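Local coordinates for protein putative citrate lyase, alfa subunit (Streptococcus mutans, PDB 2HJ0) that is probably an alpha subunit of the citrate lyase family, built around large, mostly parallel beta sheets, at residues A[202-208]-A[225-231]. Coordinates in Å, arbitrary orientation, origin at the centre of the assembly. Residue numbers count along the deposited sequence, not the author numbering.
Sequences QVVIVTD and VDYIVVV
Parallel strands pair through a staggered ladder in which every second residue of a strand gives its N-H and C=O to one neighbour, the residues between serving the other side; strands 202-207 and 227-230 follow the rule from Val204 onward, after an irregular start at Asp226. They run in the same direction, 22° apart and 4.8 Å between axes, in the register Val204-Tyr227, Ile205-Ile228, Val206-Val229, Thr207-Val230. Ile205 N donates to Tyr227 O (3.0 Å) and Thr207 N to Val229 O (3.0 Å); in return Val229 N reaches Ile205 O and Val231 N reaches Thr207 O, both at 3.1 Å. Val204 and Val206 turn their backbone groups the other way, to Ala165 and Leu167 of strand 164-169, so strand 202-207 is bonded along both edges. Where strand 227-230 begins, Asp226 breaks the extended path (phi/psi -105/-43), and Val203 O accepts from both Asp226 N (2.8 Å) and Tyr227 N (3.2 Å). The Asp226 side chain (chi1 m) substitutes for a backbone carbonyl, its OD2 receiving Val203 N at 2.7 Å and also forming a salt bridge with Lys360 of the second subunit. On one face Val206 CG2 meets Val229 CG1 at 3.6 Å; on the other Ile205 CG1 packs 3.8 Å from Ile228 CG1. Thr207 OG1 bonds to Ala169 O, and Asp208 OD1 to Thr185 and Ile234 N. Such neighbouring parallel strands, here joined without helix or strand, belong to a mostly parallel sheet, consistent with the family's Rossmann-like clan. The chemistry combines a backbone ladder between largely apolar faces with a carboxylate that ties its start to the partner subunit.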
loop_
_atom_site.group_PDB
_atom_site.type_symbol
_atom_site.label_atom_id
_atom_site.label_comp_id
_atom_site.label_asym_id
_atom_site.label_seq_id
_atom_site.Cartn_x
_atom_site.Cartn_y
_atom_site.Cartn_z
ATOM N N GLN A 202 -4.169 -7.548 -14.195
ATOM C CA GLN A 202 -2.912 -8.240 -14.306
ATOM C C GLN A 202 -1.784 -7.219 -14.440
ATOM O O GLN A 202 -1.890 -6.238 -15.193
ATOM C CB GLN A 202 -2.933 -9.190 -15.498
ATOM C CG GLN A 202 -3.448 -10.545 -15.128
ATOM C CD GLN A 202 -3.182 -11.549 -16.188
ATOM O OE1 GLN A 202 -3.711 -11.455 -17.289
ATOM N NE2 GLN A 202 -2.352 -12.530 -15.875
ATOM N N VAL A 203 -0.715 -7.455 -13.684
ATOM C CA VAL A 203 0.448 -6.579 -13.680
ATOM C C VAL A 203 1.701 -7.326 -14.118
ATOM O O VAL A 203 2.025 -8.387 -13.586
ATOM C CB VAL A 203 0.678 -5.976 -12.254
ATOM C CG1 VAL A 203 2.039 -5.292 -12.163
ATOM C CG2 VAL A 203 -0.437 -4.979 -11.926
ATOM N N VAL A 204 2.392 -6.763 -15.102
ATOM C CA VAL A 204 3.630 -7.336 -15.621
ATOM C C VAL A 204 4.731 -6.304 -15.395
ATOM O O VAL A 204 4.716 -5.260 -16.042
ATOM C CB VAL A 204 3.536 -7.594 -17.141
ATOM C CG1 VAL A 204 4.906 -7.947 -17.697
ATOM C CG2 VAL A 204 2.577 -8.708 -17.418
ATOM N N ILE A 205 5.664 -6.554 -14.481
ATOM C CA ILE A 205 6.727 -5.571 -14.301
ATOM C C ILE A 205 7.925 -6.030 -15.140
ATOM O O ILE A 205 8.274 -7.215 -15.144
ATOM C CB ILE A 205 7.163 -5.364 -12.782
ATOM C CG1 ILE A 205 8.062 -6.498 -12.321
ATOM C CG2 ILE A 205 5.962 -5.237 -11.856
ATOM C CD1 ILE A 205 9.488 -6.116 -12.404
ATOM N N VAL A 206 8.521 -5.094 -15.879
ATOM C CA VAL A 206 9.671 -5.368 -16.746
ATOM C C VAL A 206 10.890 -4.733 -16.090
ATOM O O VAL A 206 11.013 -3.500 -16.028
ATOM C CB VAL A 206 9.475 -4.730 -18.147
ATOM C CG1 VAL A 206 10.568 -5.203 -19.108
ATOM C CG2 VAL A 206 8.097 -5.054 -18.659
ATOM N N THR A 207 11.787 -5.568 -15.589
ATOM C CA THR A 207 12.953 -5.031 -14.923
ATOM C C THR A 207 14.202 -5.109 -15.751
ATOM O O THR A 207 14.328 -5.905 -16.690
ATOM C CB THR A 207 13.236 -5.722 -13.579
ATOM O OG1 THR A 207 14.216 -4.966 -12.846
ATOM C CG2 THR A 207 13.743 -7.125 -13.807
ATOM N N ASP A 208 15.144 -4.279 -15.356
ATOM C CA ASP A 208 16.408 -4.171 -16.034
ATOM C C ASP A 208 17.462 -4.907 -15.242
ATOM O O ASP A 208 18.506 -5.285 -15.776
ATOM C CB ASP A 208 16.767 -2.697 -16.130
ATOM C CG ASP A 208 17.562 -2.399 -17.330
ATOM O OD1 ASP A 208 17.678 -1.193 -17.667
ATOM O OD2 ASP A 208 18.065 -3.390 -17.925
ATOM N N VAL A 225 1.806 -8.027 -8.306
ATOM C CA VAL A 225 2.442 -8.405 -9.557
ATOM C C VAL A 225 2.109 -9.817 -10.021
ATOM O O VAL A 225 2.004 -10.727 -9.214
ATOM C CB VAL A 225 3.973 -8.240 -9.410
ATOM C CG1 VAL A 225 4.675 -8.561 -10.704
ATOM C CG2 VAL A 225 4.282 -6.811 -8.957
ATOM N N ASP A 226 1.937 -10.006 -11.324
ATOM C CA ASP A 226 1.625 -11.330 -11.826
ATOM C C ASP A 226 2.827 -11.966 -12.494
ATOM O O ASP A 226 3.120 -13.141 -12.279
ATOM C CB ASP A 226 0.444 -11.270 -12.809
ATOM C CG ASP A 226 -0.852 -10.853 -12.132
ATOM O OD1 ASP A 226 -1.479 -11.696 -11.449
ATOM O OD2 ASP A 226 -1.233 -9.670 -12.268
ATOM N N TYR A 227 3.538 -11.181 -13.291
ATOM C CA TYR A 227 4.691 -11.701 -14.014
ATOM C C TYR A 227 5.857 -10.724 -14.028
ATOM O O TYR A 227 5.673 -9.501 -13.968
ATOM C CB TYR A 227 4.283 -12.028 -15.454
ATOM C CG TYR A 227 3.252 -13.126 -15.569
ATOM C CD1 TYR A 227 3.566 -14.433 -15.219
ATOM C CD2 TYR A 227 1.967 -12.866 -16.047
ATOM C CE1 TYR A 227 2.628 -15.467 -15.347
ATOM C CE2 TYR A 227 1.014 -13.900 -16.179
ATOM C CZ TYR A 227 1.362 -15.199 -15.826
ATOM O OH TYR A 227 0.468 -16.231 -15.962
ATOM N N ILE A 228 7.061 -11.279 -14.092
ATOM C CA ILE A 228 8.259 -10.471 -14.137
ATOM C C ILE A 228 9.075 -10.894 -15.340
ATOM O O ILE A 228 9.288 -12.081 -15.570
ATOM C CB ILE A 228 9.130 -10.644 -12.892
ATOM C CG1 ILE A 228 8.359 -10.227 -11.642
ATOM C CG2 ILE A 228 10.374 -9.799 -13.028
ATOM C CD1 ILE A 228 7.405 -11.274 -11.123
ATOM N N VAL A 229 9.508 -9.919 -16.124
ATOM C CA VAL A 229 10.309 -10.213 -17.289
ATOM C C VAL A 229 11.565 -9.375 -17.229
ATOM O O VAL A 229 11.516 -8.175 -16.962
ATOM C CB VAL A 229 9.546 -9.906 -18.587
ATOM C CG1 VAL A 229 8.978 -8.512 -18.520
ATOM C CG2 VAL A 229 10.474 -10.037 -19.783
ATOM N N VAL A 230 12.697 -10.015 -17.473
ATOM C CA VAL A 230 13.972 -9.329 -17.453
ATOM C C VAL A 230 14.431 -8.998 -18.865
ATOM O O VAL A 230 14.334 -9.833 -19.749
ATOM C CB VAL A 230 15.034 -10.211 -16.792
ATOM C CG1 VAL A 230 16.393 -9.565 -16.944
ATOM C CG2 VAL A 230 14.703 -10.413 -15.318
ATOM N N VAL A 231 14.927 -7.784 -19.073
ATOM C CA VAL A 231 15.422 -7.381 -20.392
ATOM C C VAL A 231 16.785 -6.702 -20.258
ATOM O O VAL A 231 17.200 -6.348 -19.154
ATOM C CB VAL A 231 14.453 -6.410 -21.096
ATOM C CG1 VAL A 231 13.177 -7.142 -21.464
ATOM C CG2 VAL A 231 14.151 -5.220 -20.189
#